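Local coordinates for hypothetical shikimate 5-dehydrogenase-like protein HI0607 (Haemophilus influenzae, PDB 1NPY) that catalyses the NADP(+)-dependent oxidation of shikimate to 3-dehydroshikimate in vitro, though so weakly that shikimate may not be its biological substrate, at residues Ile111-His125 and Ala137-Tyr149. Sequence-based numbering, arbitrary orientation.
Sequences IEKYHLNKNAKVIVH and AFKNSGFEKLKIY
Val122 N donates to Lys145 O (2.8 Å), the first of four backbone hydrogen bonds that join strand 122-125 to strand 146-149 in parallel. Val122 O accepts from Lys147 N; Val124 N then binds Lys147 O, and Val124 O receives Tyr149 N (2.8 Å). Ahead of the strands two waters take over: one accepts from Lys145 N and lies within hydrogen-bonding distance of Lys118 O and Ala120 O, the other accepts from Glu144 N and lies by Lys118 O. Where the ladder ends, the His125 and Tyr149 rings form an offset stack, centroids 4.2 Å apart and planes at 25°, with Tyr149 CE2 over one face of the imidazole. Both have CG anti to the backbone N (chi1 -170° and 171°), which sends them the same way, and His125 ND1 is hydrogen-bonded to Ala197 O. On the other face of the sheet, Val122 CG1 rests on Leu146 CD1 at 3.7 Å, while its CG2 turns to Phe143 CD1. Phe143 is sandwiched: Lys118 CA sits 3.4 Å from the ring centroid, a CH-pi contact on one face, and Phe138 CD1 covers the opposite face. Leu116 CB meets the Phe143 edge at CZ. Farther out, Ile111 CD1 stands almost squarely over the Phe138 ring, 3.5 Å from its centroid. Gly142, at positive phi in a Schellman motif, ends helix 131-140 and lets the chain turn back toward the sheet. The segments supply both strands and the last turn of the helix of a beta-alpha-beta unit in a Rossmann-type domain, whose glycine-rich turn after His125 probably binds NADP(+). Helix 102-113 packs against helix 131-140, and strand 178-181 flanks strand 122-125 on the side away from strand 146-149.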
ATOM      1  N   ILE A 111       0.757   6.682  -9.749  1.00 11.30           N
ATOM      2  CA  ILE A 111       1.602   6.811 -10.933  1.00 13.49           C
ATOM      3  C   ILE A 111       0.831   7.655 -11.940  1.00 14.92           C
ATOM      4  O   ILE A 111       1.355   8.599 -12.529  1.00 14.61           O
ATOM      5  CB  ILE A 111       1.982   5.422 -11.505  1.00 13.85           C
ATOM      6  CG1 ILE A 111       3.078   4.807 -10.624  1.00 12.83           C
ATOM      7  CG2 ILE A 111       2.505   5.497 -12.930  1.00 17.58           C
ATOM      8  CD1 ILE A 111       3.304   3.304 -10.870  1.00 14.46           C
ATOM      9  N   GLU A 112      -0.434   7.304 -12.129  1.00 14.61           N
ATOM     10  CA  GLU A 112      -1.301   8.069 -13.019  1.00 17.51           C
ATOM     11  C   GLU A 112      -1.543   9.496 -12.529  1.00 16.98           C
ATOM     12  O   GLU A 112      -1.403  10.466 -13.277  1.00 17.33           O
ATOM     13  CB  GLU A 112      -2.630   7.336 -13.192  1.00 18.60           C
ATOM     14  CG  GLU A 112      -3.547   8.088 -14.146  1.00 23.17           C
ATOM     15  CD  GLU A 112      -4.743   7.263 -14.573  1.00 31.60           C
ATOM     16  OE1 GLU A 112      -5.846   7.504 -14.035  1.00 37.04           O
ATOM     17  OE2 GLU A 112      -4.578   6.397 -15.461  1.00 37.85           O
ATOM     18  N   LYS A 113      -1.905   9.640 -11.260  1.00 16.66           N
ATOM     19  CA  LYS A 113      -2.213  10.948 -10.699  1.00 16.81           C
ATOM     20  C   LYS A 113      -1.092  11.959 -10.893  1.00 16.68           C
ATOM     21  O   LYS A 113      -1.323  13.107 -11.261  1.00 16.98           O
ATOM     22  CB  LYS A 113      -2.517  10.826  -9.210  1.00 17.72           C
ATOM     23  CG  LYS A 113      -2.834  12.168  -8.596  1.00 22.47           C
ATOM     24  CD  LYS A 113      -3.345  12.027  -7.174  1.00 26.50           C
ATOM     25  CE  LYS A 113      -3.403  13.394  -6.511  1.00 30.68           C
ATOM     26  NZ  LYS A 113      -4.290  13.283  -5.322  1.00 32.98           N
ATOM     27  N   TYR A 114       0.134  11.520 -10.675  1.00 15.51           N
ATOM     28  CA  TYR A 114       1.315  12.367 -10.798  1.00 15.83           C
ATOM     29  C   TYR A 114       1.872  12.402 -12.228  1.00 15.82           C
ATOM     30  O   TYR A 114       2.937  12.979 -12.486  1.00 15.45           O
ATOM     31  CB  TYR A 114       2.359  11.909  -9.777  1.00 16.33           C
ATOM     32  CG  TYR A 114       2.072  12.400  -8.373  1.00 16.26           C
ATOM     33  CD1 TYR A 114       2.505  13.656  -7.972  1.00 19.73           C
ATOM     34  CD2 TYR A 114       1.299  11.651  -7.495  1.00 16.13           C
ATOM     35  CE1 TYR A 114       2.227  14.138  -6.713  1.00 21.87           C
ATOM     36  CE2 TYR A 114       1.000  12.121  -6.246  1.00 17.21           C
ATOM     37  CZ  TYR A 114       1.479  13.362  -5.859  1.00 21.06           C
ATOM     38  OH  TYR A 114       1.198  13.861  -4.614  1.00 23.05           O
ATOM     39  N   HIS A 115       1.161  11.784 -13.164  1.00 15.98           N
ATOM     40  CA  HIS A 115       1.554  11.743 -14.576  1.00 18.67           C
ATOM     41  C   HIS A 115       3.008  11.324 -14.756  1.00 17.44           C
ATOM     42  O   HIS A 115       3.794  11.954 -15.478  1.00 17.92           O
ATOM     43  CB  HIS A 115       1.304  13.099 -15.223  1.00 19.68           C
ATOM     44  CG  HIS A 115      -0.077  13.623 -15.002  1.00 25.69           C
ATOM     45  ND1 HIS A 115      -1.199  12.994 -15.497  1.00 32.41           N
ATOM     46  CD2 HIS A 115      -0.510  14.741 -14.374  1.00 30.94           C
ATOM     47  CE1 HIS A 115      -2.269  13.694 -15.167  1.00 30.82           C
ATOM     48  NE2 HIS A 115      -1.879  14.756 -14.485  1.00 31.98           N
ATOM     49  N   LEU A 116       3.397  10.256 -14.071  1.00 15.81           N
ATOM     50  CA  LEU A 116       4.779   9.816 -14.190  1.00 15.88           C
ATOM     51  C   LEU A 116       4.945   9.287 -15.607  1.00 16.06           C
ATOM     52  O   LEU A 116       4.049   8.644 -16.142  1.00 16.85           O
ATOM     53  CB  LEU A 116       5.124   8.712 -13.185  1.00 15.77           C
ATOM     54  CG  LEU A 116       4.914   9.176 -11.743  1.00 14.24           C
ATOM     55  CD1 LEU A 116       5.481   8.164 -10.775  1.00 12.60           C
ATOM     56  CD2 LEU A 116       5.545  10.548 -11.450  1.00 16.30           C
ATOM     57  N   ASN A 117       6.115   9.554 -16.170  1.00 17.43           N
ATOM     58  CA  ASN A 117       6.462   9.305 -17.569  1.00 18.62           C
ATOM     59  C   ASN A 117       6.999   7.882 -17.710  1.00 17.59           C
ATOM     60  O   ASN A 117       8.078   7.582 -17.179  1.00 16.87           O
ATOM     61  CB  ASN A 117       7.571  10.311 -17.882  1.00 19.86           C
ATOM     62  CG  ASN A 117       8.090  10.234 -19.303  1.00 24.10           C
ATOM     63  OD1 ASN A 117       8.946  11.040 -19.684  1.00 34.41           O
ATOM     64  ND2 ASN A 117       7.574   9.302 -20.089  1.00 24.28           N
ATOM     65  N   LYS A 118       6.263   6.996 -18.379  1.00 16.70           N
ATOM     66  CA  LYS A 118       6.692   5.603 -18.520  1.00 18.03           C
ATOM     67  C   LYS A 118       8.045   5.425 -19.218  1.00 18.11           C
ATOM     68  O   LYS A 118       8.638   4.358 -19.138  1.00 18.64           O
ATOM     69  CB  LYS A 118       5.635   4.742 -19.222  1.00 19.04           C
ATOM     70  CG  LYS A 118       5.437   5.077 -20.703  1.00 21.39           C
ATOM     71  CD  LYS A 118       4.442   4.174 -21.383  1.00 26.28           C
ATOM     72  CE  LYS A 118       4.506   4.290 -22.912  1.00 29.59           C
ATOM     73  NZ  LYS A 118       5.865   4.313 -23.554  1.00 32.00           N
ATOM     74  N   ASN A 119       8.537   6.460 -19.888  1.00 18.36           N
ATOM     75  CA  ASN A 119       9.849   6.394 -20.518  1.00 18.90           C
ATOM     76  C   ASN A 119      10.985   6.742 -19.570  1.00 18.16           C
ATOM     77  O   ASN A 119      12.166   6.631 -19.905  1.00 19.97           O
ATOM     78  CB  ASN A 119       9.877   7.339 -21.717  1.00 19.96           C
ATOM     79  CG  ASN A 119       8.935   6.878 -22.807  1.00 20.97           C
ATOM     80  OD1 ASN A 119       8.929   5.696 -23.146  1.00 24.81           O
ATOM     81  ND2 ASN A 119       8.117   7.789 -23.330  1.00 29.65           N
ATOM     82  N   ALA A 120      10.644   7.197 -18.370  1.00 18.68           N
ATOM     83  CA  ALA A 120      11.646   7.585 -17.383  1.00 17.46           C
ATOM     84  C   ALA A 120      12.297   6.366 -16.740  1.00 18.41           C
ATOM     85  O   ALA A 120      11.666   5.322 -16.587  1.00 17.84           O
ATOM     86  CB  ALA A 120      10.988   8.442 -16.322  1.00 19.04           C
ATOM     87  N   LYS A 121      13.538   6.543 -16.296  1.00 17.06           N
ATOM     88  CA  LYS A 121      14.305   5.524 -15.599  1.00 16.89           C
ATOM     89  C   LYS A 121      13.937   5.532 -14.113  1.00 16.03           C
ATOM     90  O   LYS A 121      13.911   6.599 -13.480  1.00 14.16           O
ATOM     91  CB  LYS A 121      15.799   5.771 -15.766  1.00 17.72           C
ATOM     92  CG  LYS A 121      16.347   5.450 -17.158  1.00 21.43           C
ATOM     93  CD  LYS A 121      17.719   6.069 -17.388  1.00 25.41           C
ATOM     94  CE  LYS A 121      18.736   5.531 -16.405  1.00 28.90           C
ATOM     95  NZ  LYS A 121      20.156   5.863 -16.731  1.00 31.26           N
ATOM     96  N   VAL A 122      13.546   4.361 -13.618  1.00 14.88           N
ATOM     97  CA  VAL A 122      13.133   4.184 -12.221  1.00 13.93           C
ATOM     98  C   VAL A 122      14.166   3.345 -11.462  1.00 13.61           C
ATOM     99  O   VAL A 122      14.665   2.363 -11.987  1.00 14.16           O
ATOM    100  CB  VAL A 122      11.785   3.441 -12.145  1.00 13.86           C
ATOM    101  CG1 VAL A 122      11.296   3.331 -10.698  1.00 14.21           C
ATOM    102  CG2 VAL A 122      10.761   4.190 -12.995  1.00 13.90           C
ATOM    103  N   ILE A 123      14.483   3.718 -10.222  1.00 12.84           N
ATOM    104  CA  ILE A 123      15.180   2.836  -9.292  1.00 12.43           C
ATOM    105  C   ILE A 123      14.356   2.662  -8.034  1.00 11.93           C
ATOM    106  O   ILE A 123      13.937   3.648  -7.427  1.00 10.90           O
ATOM    107  CB  ILE A 123      16.601   3.349  -8.950  1.00 12.17           C
ATOM    108  CG1 ILE A 123      17.477   3.366 -10.202  1.00 13.68           C
ATOM    109  CG2 ILE A 123      17.222   2.498  -7.835  1.00 14.59           C
ATOM    110  CD1 ILE A 123      18.904   3.834  -9.863  1.00 14.95           C
ATOM    111  N   VAL A 124      14.065   1.409  -7.694  1.00 12.26           N
ATOM    112  CA  VAL A 124      13.412   1.031  -6.450  1.00 12.20           C
ATOM    113  C   VAL A 124      14.464   0.541  -5.449  1.00 12.83           C
ATOM    114  O   VAL A 124      15.208  -0.396  -5.739  1.00 12.69           O
ATOM    115  CB  VAL A 124      12.363  -0.080  -6.679  1.00 13.27           C
ATOM    116  CG1 VAL A 124      11.765  -0.522  -5.367  1.00 14.30           C
ATOM    117  CG2 VAL A 124      11.242   0.376  -7.623  1.00 13.79           C
ATOM    118  N   HIS A 125      14.581   1.208  -4.303  1.00 12.69           N
ATOM    119  CA  HIS A 125      15.446   0.769  -3.223  1.00 12.78           C
ATOM    120  C   HIS A 125      14.608  -0.074  -2.273  1.00 13.21           C
ATOM    121  O   HIS A 125      13.730   0.420  -1.573  1.00 14.65           O
ATOM    122  CB  HIS A 125      16.055   1.978  -2.507  1.00 12.01           C
ATOM    123  CG  HIS A 125      17.142   1.646  -1.533  1.00 14.09           C
ATOM    124  ND1 HIS A 125      17.799   2.618  -0.807  1.00 14.81           N
ATOM    125  CD2 HIS A 125      17.755   0.478  -1.232  1.00 17.53           C
ATOM    126  CE1 HIS A 125      18.745   2.056  -0.073  1.00 14.36           C
ATOM    127  NE2 HIS A 125      18.732   0.754  -0.305  1.00 14.21           N
ATOM    128  N   ALA A 137       3.275  -2.512 -10.118  1.00 11.54           N
ATOM    129  CA  ALA A 137       2.502  -1.355 -10.541  1.00 12.05           C
ATOM    130  C   ALA A 137       3.210  -0.589 -11.649  1.00 12.10           C
ATOM    131  O   ALA A 137       2.582  -0.157 -12.624  1.00 13.01           O
ATOM    132  CB  ALA A 137       2.152  -0.455  -9.367  1.00 11.20           C
ATOM    133  N   PHE A 138       4.523  -0.426 -11.505  1.00 11.71           N
ATOM    134  CA  PHE A 138       5.273   0.217 -12.584  1.00 11.60           C
ATOM    135  C   PHE A 138       5.252  -0.619 -13.855  1.00 12.79           C
ATOM    136  O   PHE A 138       5.059  -0.084 -14.944  1.00 13.10           O
ATOM    137  CB  PHE A 138       6.690   0.570 -12.137  1.00 11.97           C
ATOM    138  CG  PHE A 138       6.769   1.877 -11.395  1.00 13.14           C
ATOM    139  CD1 PHE A 138       6.774   3.080 -12.079  1.00 13.36           C
ATOM    140  CD2 PHE A 138       6.823   1.903 -10.008  1.00 12.92           C
ATOM    141  CE1 PHE A 138       6.832   4.274 -11.427  1.00 12.13           C
ATOM    142  CE2 PHE A 138       6.916   3.101  -9.342  1.00 11.40           C
ATOM    143  CZ  PHE A 138       6.909   4.293 -10.045  1.00 12.12           C
ATOM    144  N   LYS A 139       5.386  -1.930 -13.724  1.00 13.01           N
ATOM    145  CA  LYS A 139       5.490  -2.804 -14.884  1.00 14.29           C
ATOM    146  C   LYS A 139       4.163  -2.747 -15.614  1.00 15.56           C
ATOM    147  O   LYS A 139       4.129  -2.603 -16.842  1.00 15.25           O
ATOM    148  CB  LYS A 139       5.765  -4.243 -14.445  1.00 15.42           C
ATOM    149  CG  LYS A 139       5.893  -5.264 -15.582  1.00 18.15           C
ATOM    150  CD  LYS A 139       7.203  -5.033 -16.312  1.00 22.23           C
ATOM    151  CE  LYS A 139       7.390  -6.032 -17.461  1.00 26.10           C
ATOM    152  NZ  LYS A 139       6.058  -6.539 -17.894  1.00 33.82           N
ATOM    153  N   ASN A 140       3.066  -2.854 -14.870  1.00 15.15           N
ATOM    154  CA  ASN A 140       1.775  -2.905 -15.545  1.00 16.60           C
ATOM    155  C   ASN A 140       1.290  -1.539 -16.003  1.00 16.44           C
ATOM    156  O   ASN A 140       0.289  -1.436 -16.704  1.00 18.49           O
ATOM    157  CB  ASN A 140       0.752  -3.607 -14.659  1.00 16.94           C
ATOM    158  CG  ASN A 140       1.100  -5.056 -14.453  1.00 19.49           C
ATOM    159  OD1 ASN A 140       1.861  -5.641 -15.230  1.00 19.46           O
ATOM    160  ND2 ASN A 140       0.603  -5.635 -13.369  1.00 21.63           N
ATOM    161  N   SER A 141       2.001  -0.482 -15.618  1.00 15.49           N
ATOM    162  CA  SER A 141       1.792   0.859 -16.146  1.00 14.99           C
ATOM    163  C   SER A 141       2.669   1.166 -17.360  1.00 14.36           C
ATOM    164  O   SER A 141       2.733   2.320 -17.801  1.00 15.17           O
ATOM    165  CB  SER A 141       2.054   1.877 -15.030  1.00 15.59           C
ATOM    166  OG  SER A 141       1.088   1.728 -13.994  1.00 15.60           O
ATOM    167  N   GLY A 142       3.450   0.186 -17.802  1.00 14.16           N
ATOM    168  CA  GLY A 142       4.209   0.295 -19.038  1.00 15.05           C
ATOM    169  C   GLY A 142       5.635   0.787 -18.911  1.00 15.02           C
ATOM    170  O   GLY A 142       6.262   1.179 -19.906  1.00 15.61           O
ATOM    171  N   PHE A 143       6.172   0.759 -17.694  1.00 13.64           N
ATOM    172  CA  PHE A 143       7.544   1.216 -17.482  1.00 15.34           C
ATOM    173  C   PHE A 143       8.451   0.043 -17.773  1.00 16.00           C
ATOM    174  O   PHE A 143       8.298  -1.042 -17.192  1.00 18.61           O
ATOM    175  CB  PHE A 143       7.780   1.684 -16.034  1.00 13.78           C
ATOM    176  CG  PHE A 143       7.157   3.008 -15.715  1.00 11.99           C
ATOM    177  CD1 PHE A 143       7.959   4.067 -15.327  1.00 13.74           C
ATOM    178  CD2 PHE A 143       5.784   3.194 -15.739  1.00 11.29           C
ATOM    179  CE1 PHE A 143       7.386   5.296 -15.029  1.00 12.41           C
ATOM    180  CE2 PHE A 143       5.204   4.427 -15.469  1.00 13.72           C
ATOM    181  CZ  PHE A 143       6.012   5.475 -15.069  1.00 11.84           C
ATOM    182  N   GLU A 144       9.374   0.256 -18.707  1.00 17.59           N
ATOM    183  CA  GLU A 144      10.333  -0.786 -19.039  1.00 17.72           C
ATOM    184  C   GLU A 144      11.703  -0.524 -18.425  1.00 16.99           C
ATOM    185  O   GLU A 144      12.516  -1.440 -18.362  1.00 16.81           O
ATOM    186  CB  GLU A 144      10.396  -0.969 -20.562  1.00 20.28           C
ATOM    187  CG  GLU A 144       9.080  -1.403 -21.193  1.00 23.49           C
ATOM    188  CD  GLU A 144       8.609  -2.800 -20.799  1.00 33.22           C
ATOM    189  OE1 GLU A 144       7.631  -3.266 -21.427  1.00 40.50           O
ATOM    190  OE2 GLU A 144       9.150  -3.460 -19.875  1.00 37.89           O
ATOM    191  N   LYS A 145      11.965   0.678 -17.914  1.00 15.33           N
ATOM    192  CA  LYS A 145      13.313   0.985 -17.467  1.00 16.51           C
ATOM    193  C   LYS A 145      13.308   1.134 -15.954  1.00 15.63           C
ATOM    194  O   LYS A 145      13.119   2.235 -15.444  1.00 14.23           O
ATOM    195  CB  LYS A 145      13.838   2.232 -18.160  1.00 17.30           C
ATOM    196  CG  LYS A 145      13.985   1.944 -19.648  1.00 22.94           C
ATOM    197  CD  LYS A 145      14.925   2.854 -20.412  1.00 29.86           C
ATOM    198  CE  LYS A 145      14.643   2.723 -21.907  1.00 32.67           C
ATOM    199  NZ  LYS A 145      13.862   1.486 -22.265  1.00 38.65           N
ATOM    200  N   LEU A 146      13.479   0.009 -15.272  1.00 13.93           N
ATOM    201  CA  LEU A 146      13.442  -0.032 -13.812  1.00 13.76           C
ATOM    202  C   LEU A 146      14.510  -0.970 -13.274  1.00 14.22           C
ATOM    203  O   LEU A 146      14.768  -2.047 -13.817  1.00 15.20           O
ATOM    204  CB  LEU A 146      12.043  -0.434 -13.325  1.00 13.50           C
ATOM    205  CG  LEU A 146      11.763  -0.374 -11.820  1.00 11.26           C
ATOM    206  CD1 LEU A 146      10.275  -0.109 -11.598  1.00 14.59           C
ATOM    207  CD2 LEU A 146      12.177  -1.614 -11.038  1.00 10.83           C
ATOM    208  N   LYS A 147      15.187  -0.535 -12.218  1.00 14.11           N
ATOM    209  CA  LYS A 147      16.207  -1.362 -11.591  1.00 15.07           C
ATOM    210  C   LYS A 147      15.838  -1.481 -10.115  1.00 15.34           C
ATOM    211  O   LYS A 147      15.368  -0.514  -9.511  1.00 15.19           O
ATOM    212  CB  LYS A 147      17.593  -0.742 -11.767  1.00 16.08           C
ATOM    213  CG  LYS A 147      17.999  -0.572 -13.215  1.00 17.63           C
ATOM    214  CD  LYS A 147      19.343   0.132 -13.338  1.00 21.00           C
ATOM    215  CE  LYS A 147      19.641   0.566 -14.760  1.00 25.10           C
ATOM    216  NZ  LYS A 147      20.850   1.439 -14.846  1.00 29.92           N
ATOM    217  N   ILE A 148      16.090  -2.653  -9.545  1.00 14.89           N
ATOM    218  CA  ILE A 148      15.849  -2.904  -8.132  1.00 15.38           C
ATOM    219  C   ILE A 148      17.212  -2.880  -7.465  1.00 15.50           C
ATOM    220  O   ILE A 148      18.093  -3.660  -7.828  1.00 16.84           O
ATOM    221  CB  ILE A 148      15.114  -4.242  -7.917  1.00 15.38           C
ATOM    222  CG1 ILE A 148      13.644  -4.110  -8.341  1.00 18.66           C
ATOM    223  CG2 ILE A 148      15.109  -4.596  -6.422  1.00 16.35           C
ATOM    224  CD1 ILE A 148      13.274  -4.788  -9.622  1.00 21.25           C
ATOM    225  N   TYR A 149      17.389  -1.917  -6.565  1.00 14.58           N
ATOM    226  CA  TYR A 149      18.562  -1.767  -5.720  1.00 15.77           C
ATOM    227  C   TYR A 149      18.266  -2.290  -4.322  1.00 15.04           C
ATOM    228  O   TYR A 149      17.409  -1.766  -3.619  1.00 14.73           O
ATOM    229  CB  TYR A 149      18.890  -0.266  -5.655  1.00 15.24           C
ATOM    230  CG  TYR A 149      19.953   0.154  -4.665  1.00 18.52           C
ATOM    231  CD1 TYR A 149      21.108  -0.589  -4.489  1.00 23.48           C
ATOM    232  CD2 TYR A 149      19.796   1.329  -3.931  1.00 22.14           C
ATOM    233  CE1 TYR A 149      22.080  -0.186  -3.576  1.00 28.46           C
ATOM    234  CE2 TYR A 149      20.755   1.736  -3.019  1.00 25.82           C
ATOM    235  CZ  TYR A 149      21.886   0.976  -2.846  1.00 28.91           C
ATOM    236  OH  TYR A 149      22.854   1.382  -1.960  1.00 34.90           O
TER
HETATM  237  O   HOH W   1      10.461   3.096 -17.629  1.00 16.19           O
HETATM  238  O   HOH W   2       9.431   2.273 -20.793  1.00 21.51           O